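Local coordinates for protein trilobed Protease (Pyrococcus furiosus, PDB 2GOP) that probably hydrolyses peptides, and carries a seven-bladed beta-propeller domain of open velcro topology that may filter substrates on their way to the proteolytic site, at residues Val222-Gly226 against Glu227-Leu231; Tyr247-Gly251 against Lys252-Gly256; Ala268-Asp272 against Gly273-Phe277; Tyr288-Asp291 against Gly292-Pro296. One frame throughout, in Å; residues are numbered along the deposited sequence.

Interaction 1 (Val222-Gly226 against Glu227-Leu231)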
# COMPACT_ATOMS: atom_id res chain seq x y z
N VAL A 222 -9.09 0.64 13.08
CA VAL A 222 -7.76 1.18 13.38
C VAL A 222 -7.56 1.61 14.83
O VAL A 222 -6.43 1.74 15.26
CB VAL A 222 -7.36 2.35 12.44
CG1 VAL A 222 -7.13 1.84 11.02
CG2 VAL A 222 -8.43 3.47 12.48
N ASP A 223 -8.65 1.84 15.58
CA ASP A 223 -8.54 2.28 16.98
C ASP A 223 -9.87 2.15 17.68
O ASP A 223 -10.90 2.04 17.04
CB ASP A 223 -8.08 3.75 17.04
CG ASP A 223 -7.45 4.11 18.37
OD1 ASP A 223 -7.20 3.20 19.20
OD2 ASP A 223 -7.20 5.32 18.59
N SER A 224 -9.85 2.17 19.01
CA SER A 224 -11.06 2.17 19.81
C SER A 224 -10.81 2.99 21.08
O SER A 224 -9.70 2.98 21.60
CB SER A 224 -11.42 0.73 20.21
OG SER A 224 -12.44 0.72 21.20
N ASP A 225 -11.83 3.69 21.56
CA ASP A 225 -11.76 4.35 22.87
C ASP A 225 -12.48 3.57 23.99
O ASP A 225 -12.72 4.11 25.07
CB ASP A 225 -12.27 5.81 22.80
CG ASP A 225 -13.74 5.93 22.41
OD1 ASP A 225 -14.49 4.92 22.40
OD2 ASP A 225 -14.15 7.07 22.11
N GLY A 226 -12.83 2.31 23.72
CA GLY A 226 -13.56 1.48 24.67
C GLY A 226 -15.05 1.42 24.40
O GLY A 226 -15.74 0.51 24.88
N GLU A 227 -15.55 2.38 23.62
CA GLU A 227 -16.96 2.49 23.29
C GLU A 227 -17.14 2.56 21.78
O GLU A 227 -17.85 1.73 21.19
CB GLU A 227 -17.55 3.71 23.98
CG GLU A 227 -17.55 3.64 25.51
CD GLU A 227 -18.34 2.44 26.06
OE1 GLU A 227 -19.23 1.93 25.35
OE2 GLU A 227 -18.08 2.01 27.21
N ARG A 228 -16.48 3.54 21.17
CA ARG A 228 -16.55 3.76 19.73
C ARG A 228 -15.37 3.13 19.03
O ARG A 228 -14.26 3.17 19.54
CB ARG A 228 -16.58 5.26 19.41
CG ARG A 228 -17.92 5.92 19.67
CD ARG A 228 -17.90 7.39 19.31
NE ARG A 228 -19.15 8.03 19.71
CZ ARG A 228 -19.40 9.34 19.60
NH1 ARG A 228 -18.49 10.18 19.10
NH2 ARG A 228 -20.58 9.81 20.01
N ILE A 229 -15.62 2.54 17.87
CA ILE A 229 -14.58 1.93 17.07
C ILE A 229 -14.35 2.81 15.85
O ILE A 229 -15.29 3.22 15.16
CB ILE A 229 -14.94 0.48 16.67
CG1 ILE A 229 -14.95 -0.40 17.93
CG2 ILE A 229 -13.95 -0.08 15.66
CD1 ILE A 229 -15.63 -1.81 17.76
N LEU A 230 -13.08 3.13 15.61
CA LEU A 230 -12.70 3.97 14.48
C LEU A 230 -12.28 3.07 13.32
O LEU A 230 -11.41 2.22 13.48
CB LEU A 230 -11.55 4.90 14.88
CG LEU A 230 -11.07 5.89 13.81
CD1 LEU A 230 -12.23 6.85 13.42
CD2 LEU A 230 -9.82 6.65 14.31
N LEU A 231 -12.90 3.29 12.16
CA LEU A 231 -12.67 2.49 10.97
C LEU A 231 -12.05 3.36 9.87
O LEU A 231 -12.36 4.55 9.75
CB LEU A 231 -13.98 1.83 10.49
CG LEU A 231 -14.77 1.04 11.56
CD1 LEU A 231 -16.28 1.05 11.23
CD2 LEU A 231 -14.27 -0.37 11.71
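An Asx turn closes the tight beta hairpin between strands 219-224 and 229-233: Asp225 OD1 takes two backbone N-H groups at once. Arg228 N reaches Asp225 OD1 at 2.7 Å, coming in on the syn side and 20° out of the carboxylate plane. Glu227 N lies 3.0 Å from Asp225 OD1 and approaches nearly along the C-O bond. The aspartate can do this because its CG sits between the backbone N and the carbonyl carbon (chi1 63°), which turns OD1 toward the amides of Glu227 and Arg228. In return Asp225 N donates to Arg228 O at 3.2 Å, so the bend is gripped from both side chain and backbone. One residue earlier an ST turn overlaps it, with Gly226 N donating to Ser224 OG over 3.0 Å; that hydroxyl is also hydrogen-bonded to His179. Gly226 takes the bend at positive phi. These strands are the first and second of a four-stranded propeller blade, the first lying nearest the central channel. Beyond the turn the pairing is regular at Leu230 N to Asp223 O, then breaks into a classic beta bulge where Val222 and Asp223 both face Leu230. Leu230 O accepts from Val222 N at 2.8 Å and only weakly from Asp223 N. Beside the bulge, Val222 CG2 is laid against the branch point of Leu230, 3.8 Å from CG, with Leu230 CD2 almost as near.

Interaction 2 (Tyr247-Gly251 against Lys252-Gly256)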
# COMPACT_ATOMS: atom_id res chain seq x y z
N TYR A 247 -14.44 6.45 9.61
CA TYR A 247 -15.79 6.11 10.01
C TYR A 247 -15.80 5.70 11.47
O TYR A 247 -14.80 5.17 12.00
CB TYR A 247 -16.35 4.95 9.17
CG TYR A 247 -16.24 5.16 7.68
CD1 TYR A 247 -15.08 4.81 7.00
CD2 TYR A 247 -17.29 5.72 6.96
CE1 TYR A 247 -14.96 5.02 5.64
CE2 TYR A 247 -17.19 5.93 5.59
CZ TYR A 247 -16.02 5.58 4.94
OH TYR A 247 -15.91 5.79 3.58
N ILE A 248 -16.92 5.96 12.13
CA ILE A 248 -17.11 5.59 13.52
C ILE A 248 -18.26 4.61 13.63
O ILE A 248 -19.35 4.91 13.16
CB ILE A 248 -17.45 6.81 14.39
CG1 ILE A 248 -16.30 7.81 14.38
CG2 ILE A 248 -17.76 6.35 15.82
CD1 ILE A 248 -16.62 9.07 15.18
N TYR A 249 -18.00 3.46 14.28
CA TYR A 249 -19.04 2.52 14.67
C TYR A 249 -19.39 2.66 16.16
O TYR A 249 -18.53 2.50 17.04
CB TYR A 249 -18.64 1.08 14.32
CG TYR A 249 -19.70 0.06 14.71
CD1 TYR A 249 -21.03 0.19 14.28
CD2 TYR A 249 -19.39 -1.02 15.54
CE1 TYR A 249 -22.01 -0.70 14.65
CE2 TYR A 249 -20.39 -1.95 15.91
CZ TYR A 249 -21.69 -1.77 15.45
OH TYR A 249 -22.70 -2.64 15.80
N ASP A 250 -20.66 2.95 16.44
CA ASP A 250 -21.16 3.25 17.79
C ASP A 250 -22.09 2.17 18.37
O ASP A 250 -22.72 2.37 19.42
CB ASP A 250 -21.93 4.58 17.77
CG ASP A 250 -23.09 4.59 16.77
OD1 ASP A 250 -23.20 3.64 15.94
OD2 ASP A 250 -23.87 5.56 16.80
N GLY A 251 -22.20 1.03 17.69
CA GLY A 251 -23.16 -0.02 18.06
C GLY A 251 -24.46 0.05 17.28
O GLY A 251 -25.32 -0.83 17.42
N LYS A 252 -24.63 1.11 16.47
CA LYS A 252 -25.86 1.31 15.72
C LYS A 252 -25.64 1.37 14.20
O LYS A 252 -26.20 0.58 13.46
CB LYS A 252 -26.55 2.58 16.19
CG LYS A 252 -26.96 2.54 17.65
CD LYS A 252 -27.70 3.83 17.99
CE LYS A 252 -28.17 3.90 19.42
NZ LYS A 252 -28.88 5.21 19.65
N GLU A 253 -24.84 2.32 13.75
CA GLU A 253 -24.54 2.46 12.32
C GLU A 253 -23.09 2.85 12.15
O GLU A 253 -22.48 3.39 13.07
CB GLU A 253 -25.43 3.53 11.69
CG GLU A 253 -26.79 3.04 11.23
CD GLU A 253 -27.56 4.08 10.42
OE1 GLU A 253 -28.79 3.94 10.29
OE2 GLU A 253 -26.94 5.05 9.92
N VAL A 254 -22.54 2.55 10.98
CA VAL A 254 -21.23 3.05 10.58
C VAL A 254 -21.44 4.43 9.95
O VAL A 254 -22.17 4.55 8.96
CB VAL A 254 -20.53 2.11 9.59
CG1 VAL A 254 -19.24 2.73 9.08
CG2 VAL A 254 -20.28 0.76 10.25
N MET A 255 -20.83 5.45 10.55
CA MET A 255 -21.01 6.83 10.11
C MET A 255 -19.68 7.45 9.68
O MET A 255 -18.65 7.39 10.42
CB MET A 255 -21.74 7.67 11.18
CG MET A 255 -20.89 8.60 12.06
SD MET A 255 -21.83 10.03 12.68
CE MET A 255 -20.52 11.03 13.36
N GLY A 256 -19.67 8.02 8.47
CA GLY A 256 -18.50 8.76 7.98
C GLY A 256 -18.39 10.13 8.65
O GLY A 256 -19.42 10.79 8.97
O HOH W 1 -25.42 -2.43 15.04
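Tyr247 and Val254 meet on one face of the outermost beta hairpin of a propeller blade, where the third strand, 245-249, turns back into the short fourth strand, 254-256. At the root of the tyrosine, Tyr247 CB rests on Val254 CG1 at 3.6 Å. The same methyl lies a little farther from Tyr247 CG, and the two side chains cross at a slant. Further out, Tyr247 CD2 comes to 3.4 Å from Gly256 CA, and Tyr247 CE2 also passes close by that CA, which lies obliquely to the ring. Pro235 and Asp259 also touch this side chain. Between the strands, Ile248 and Met255 form the hydrogen-bonded pair, joined by both of their amides. The bend contains an Asx turn, Lys252 N to Asp250 OD1 at 3.0 Å, with the donor above the carboxylate plane, 55° out of it. The same oxygen, Asp250 OD1, also takes Glu253 N at 3.0 Å, through its syn lone pair. Tyr249 has CG anti to the backbone N (chi1 180°), which lays its ring over the turn. Phe214 meets that ring edge-to-face, and Gly251 N stands 3.5 Å above its plane, over the centre. At the far end a water bridges the turn, 2.8 Å from Tyr249 OH and donating to Gly251 O at 2.9 Å.

Interaction 3 (Ala268-Asp272 against Gly273-Phe277)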
# COMPACT_ATOMS: atom_id res chain seq x y z
N ALA A 268 -4.94 8.21 12.23
CA ALA A 268 -6.13 8.64 12.95
C ALA A 268 -6.25 7.86 14.26
O ALA A 268 -5.94 6.68 14.30
CB ALA A 268 -7.38 8.43 12.09
N LYS A 269 -6.69 8.53 15.32
CA LYS A 269 -6.86 7.92 16.63
C LYS A 269 -8.13 8.47 17.26
O LYS A 269 -8.54 9.56 16.94
CB LYS A 269 -5.64 8.21 17.51
CG LYS A 269 -4.38 7.51 17.05
CD LYS A 269 -3.18 7.79 17.95
CE LYS A 269 -2.11 6.69 17.83
NZ LYS A 269 -0.71 7.16 18.07
N ILE A 270 -8.75 7.70 18.15
CA ILE A 270 -9.97 8.13 18.82
C ILE A 270 -9.72 8.12 20.31
O ILE A 270 -9.20 7.15 20.85
CB ILE A 270 -11.20 7.24 18.44
CG1 ILE A 270 -12.50 7.82 19.00
CG2 ILE A 270 -11.03 5.80 18.92
CD1 ILE A 270 -13.76 7.34 18.29
N LYS A 271 -10.11 9.20 20.98
CA LYS A 271 -9.97 9.31 22.42
C LYS A 271 -11.13 10.10 22.99
O LYS A 271 -11.40 11.22 22.57
CB LYS A 271 -8.65 9.99 22.79
CG LYS A 271 -8.59 10.31 24.27
CD LYS A 271 -7.23 10.11 24.88
CE LYS A 271 -7.33 10.29 26.38
NZ LYS A 271 -8.32 9.34 26.96
N ASP A 272 -11.83 9.50 23.95
CA ASP A 272 -13.00 10.14 24.55
C ASP A 272 -13.98 10.61 23.48
O ASP A 272 -14.51 11.72 23.57
CB ASP A 272 -12.58 11.32 25.45
CG ASP A 272 -11.77 10.88 26.67
OD1 ASP A 272 -11.83 9.69 27.05
OD2 ASP A 272 -11.06 11.74 27.26
N GLY A 273 -14.18 9.77 22.47
CA GLY A 273 -15.15 10.05 21.40
C GLY A 273 -14.73 11.11 20.40
O GLY A 273 -15.49 11.43 19.50
N LYS A 274 -13.53 11.66 20.56
CA LYS A 274 -13.01 12.65 19.63
C LYS A 274 -11.96 11.98 18.77
O LYS A 274 -11.19 11.16 19.24
CB LYS A 274 -12.42 13.84 20.38
CG LYS A 274 -13.44 14.65 21.18
CD LYS A 274 -12.77 15.71 22.03
CE LYS A 274 -13.74 16.40 22.99
NZ LYS A 274 -13.15 17.64 23.61
N VAL A 275 -11.94 12.35 17.49
CA VAL A 275 -11.07 11.71 16.54
C VAL A 275 -9.99 12.69 16.14
O VAL A 275 -10.28 13.82 15.75
CB VAL A 275 -11.86 11.19 15.31
CG1 VAL A 275 -10.91 10.64 14.24
CG2 VAL A 275 -12.86 10.12 15.74
N TYR A 276 -8.75 12.23 16.25
CA TYR A 276 -7.58 13.01 15.94
C TYR A 276 -6.99 12.39 14.69
O TYR A 276 -6.81 11.17 14.62
CB TYR A 276 -6.58 12.91 17.11
CG TYR A 276 -7.10 13.47 18.43
CD1 TYR A 276 -7.99 12.76 19.21
CD2 TYR A 276 -6.69 14.72 18.89
CE1 TYR A 276 -8.45 13.27 20.41
CE2 TYR A 276 -7.15 15.24 20.09
CZ TYR A 276 -8.03 14.50 20.85
OH TYR A 276 -8.50 15.02 22.04
N PHE A 277 -6.69 13.22 13.70
CA PHE A 277 -6.27 12.71 12.41
C PHE A 277 -5.49 13.71 11.59
O PHE A 277 -5.59 14.92 11.79
CB PHE A 277 -7.50 12.26 11.61
CG PHE A 277 -8.43 13.38 11.27
CD1 PHE A 277 -9.36 13.83 12.19
CD2 PHE A 277 -8.35 14.00 10.03
CE1 PHE A 277 -10.20 14.88 11.88
CE2 PHE A 277 -9.20 15.06 9.72
CZ PHE A 277 -10.12 15.49 10.66
O HOH W 2 -10.06 13.59 23.45
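Ile270 reaches across to Val275, its CD1 methyl 3.9 Å from Val275 CG2, and Ile270 CG1 lies at much the same distance from that methyl. The isoleucine's CG1 branch is anti to its own amide nitrogen (chi1 -172°), which carries it along the strand toward the turn. On the same face, Ala268 CB packs on Phe277 CB at 3.9 Å. This is the inner hairpin of a propeller blade, strands 264-271 and 274-281, closed by a two-residue type I' turn at Asp272 and Gly273. Lys271 N donates to Lys274 O at 2.8 Å, and Lys274 N returns the bond to Lys271 O. Lys269 and Tyr276 repeat the exchange. On the other face the Tyr276 ring stands beside Lys271, with CE1 4.1 Å from Lys271 CB, and a water joins Tyr276 OH to Lys271 O, donating to the latter at 2.9 Å. Lys269 NZ forms a salt bridge with Asp308, a hydrogen bond to Phe307 O and a cation-pi contact with the Phe307 ring. Chemistry thus divides the faces: Ala268 and Val275 pack on Leu230 and Leu246, Ile270 on Asp225 and Arg228, whereas the other face is mixed, with polar ends on side chains that also make apolar contacts.

Interaction 4 (Tyr288-Asp291 against Gly292-Pro296)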
# COMPACT_ATOMS: atom_id res chain seq x y z
N TYR A 288 -5.64 17.50 12.76
CA TYR A 288 -6.95 18.04 13.14
C TYR A 288 -7.59 17.24 14.25
O TYR A 288 -7.17 16.13 14.56
CB TYR A 288 -7.91 17.98 11.94
CG TYR A 288 -7.55 18.91 10.82
CD1 TYR A 288 -6.72 18.48 9.78
CD2 TYR A 288 -8.02 20.22 10.79
CE1 TYR A 288 -6.37 19.34 8.74
CE2 TYR A 288 -7.67 21.09 9.76
CZ TYR A 288 -6.86 20.64 8.74
OH TYR A 288 -6.51 21.51 7.73
N ILE A 289 -8.64 17.81 14.83
CA ILE A 289 -9.49 17.08 15.76
C ILE A 289 -10.92 17.21 15.27
O ILE A 289 -11.34 18.29 14.79
CB ILE A 289 -9.35 17.59 17.22
CG1 ILE A 289 -10.11 16.68 18.19
CG2 ILE A 289 -9.83 19.04 17.35
CD1 ILE A 289 -10.14 17.19 19.61
N TRP A 290 -11.65 16.11 15.36
CA TRP A 290 -13.07 16.09 15.07
C TRP A 290 -13.85 15.79 16.35
O TRP A 290 -13.51 14.86 17.10
CB TRP A 290 -13.39 15.05 14.00
CG TRP A 290 -14.84 14.98 13.68
CD1 TRP A 290 -15.50 15.69 12.73
CD2 TRP A 290 -15.82 14.16 14.32
NE1 TRP A 290 -16.82 15.36 12.72
CE2 TRP A 290 -17.05 14.41 13.68
CE3 TRP A 290 -15.78 13.21 15.35
CZ2 TRP A 290 -18.23 13.79 14.06
CZ3 TRP A 290 -16.96 12.58 15.72
CH2 TRP A 290 -18.17 12.87 15.08
N ASP A 291 -14.87 16.59 16.59
CA ASP A 291 -15.74 16.41 17.75
C ASP A 291 -17.20 16.70 17.41
O ASP A 291 -18.00 17.04 18.28
CB ASP A 291 -15.24 17.29 18.92
CG ASP A 291 -15.49 18.78 18.69
OD1 ASP A 291 -15.81 19.19 17.55
OD2 ASP A 291 -15.37 19.54 19.67
N GLY A 292 -17.56 16.54 16.14
CA GLY A 292 -18.82 17.02 15.60
C GLY A 292 -18.54 18.10 14.57
O GLY A 292 -19.36 18.33 13.68
N GLU A 293 -17.40 18.77 14.72
CA GLU A 293 -16.83 19.65 13.70
C GLU A 293 -15.31 19.48 13.68
O GLU A 293 -14.71 19.01 14.66
CB GLU A 293 -17.17 21.11 13.97
CG GLU A 293 -16.41 21.75 15.12
CD GLU A 293 -17.00 23.09 15.54
OE1 GLU A 293 -17.63 23.14 16.62
OE2 GLU A 293 -16.82 24.08 14.80
N ILE A 294 -14.69 19.86 12.57
CA ILE A 294 -13.24 19.74 12.42
C ILE A 294 -12.57 21.05 12.83
O ILE A 294 -12.94 22.13 12.38
CB ILE A 294 -12.84 19.39 10.97
CG1 ILE A 294 -13.40 18.02 10.59
CG2 ILE A 294 -11.33 19.41 10.81
CD1 ILE A 294 -13.30 17.71 9.11
N LYS A 295 -11.58 20.94 13.72
CA LYS A 295 -10.79 22.09 14.13
C LYS A 295 -9.32 21.73 14.03
O LYS A 295 -8.94 20.57 14.27
CB LYS A 295 -11.16 22.51 15.55
CG LYS A 295 -12.66 22.72 15.77
CD LYS A 295 -12.96 23.10 17.21
CE LYS A 295 -14.36 22.65 17.66
NZ LYS A 295 -14.54 22.65 19.16
N PRO A 296 -8.48 22.70 13.62
CA PRO A 296 -7.05 22.46 13.50
C PRO A 296 -6.33 22.33 14.83
O PRO A 296 -6.68 23.03 15.79
CB PRO A 296 -6.55 23.72 12.78
CG PRO A 296 -7.51 24.78 13.18
CD PRO A 296 -8.84 24.08 13.24
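The outer hairpin of a propeller blade turns at Asp291-Gly292-Glu293, where the Trp290 indole is laid flat against the bend. Gly292 N sits 3.3 Å above the indole plane, over its centre, with Trp290 CE2 its nearest ring atom. The indole's edge, at Trp290 CD1, meets Ile294 CG1 at 3.8 Å, the isoleucine crossing it at about a right angle. A chi1 of 179° sends the indole along the chain to Gly292. Within the turn, Asp291 N donates to Glu293 O over 3.1 Å. An Asx turn adds a second tie, Glu293 N to Asp291 OD1 at 3.3 Å. The other carboxylate oxygen, Asp291 OD2, forms a salt bridge with Lys295 NZ at 3.3 Å, so one acid secures both the turn and the side chain of the returning strand. Lys295 and Ile289 pair through their backbones and lie side by side, pointing the same way. Ile294 CG2 is pressed to 3.4 Å from Tyr288 CD2. The Pro296 side chain points away, although its CB lies 4.2 Å from Tyr288 CE2. The phenol itself is held by Glu281. A third strand (284-290) folding back into a short fourth strand (294-296) is typical of the outer rim of the four-stranded antiparallel blade in beta-propellers.

Along the chain the four hairpins close in series; none crosses or encloses another. Interaction 1 joins strands one and two of a blade, and interaction 2 joins three and four of the same blade. The two are knit by backbone bonds between strands 229-233 and 245-249. Interactions 3 and 4 repeat this plan in the next blade, sharing the seam of 274-281 and 284-290. Between blades, Asp225 OD2 joins turn to turn at Gly273 N, and Asp223 OD2 joins strand to strand at Ile270 N. Farther out, Ile248 of interaction 2 packs on Trp290 of interaction 4. Interactions 1 and 4, centres about 17 Å apart, do not touch.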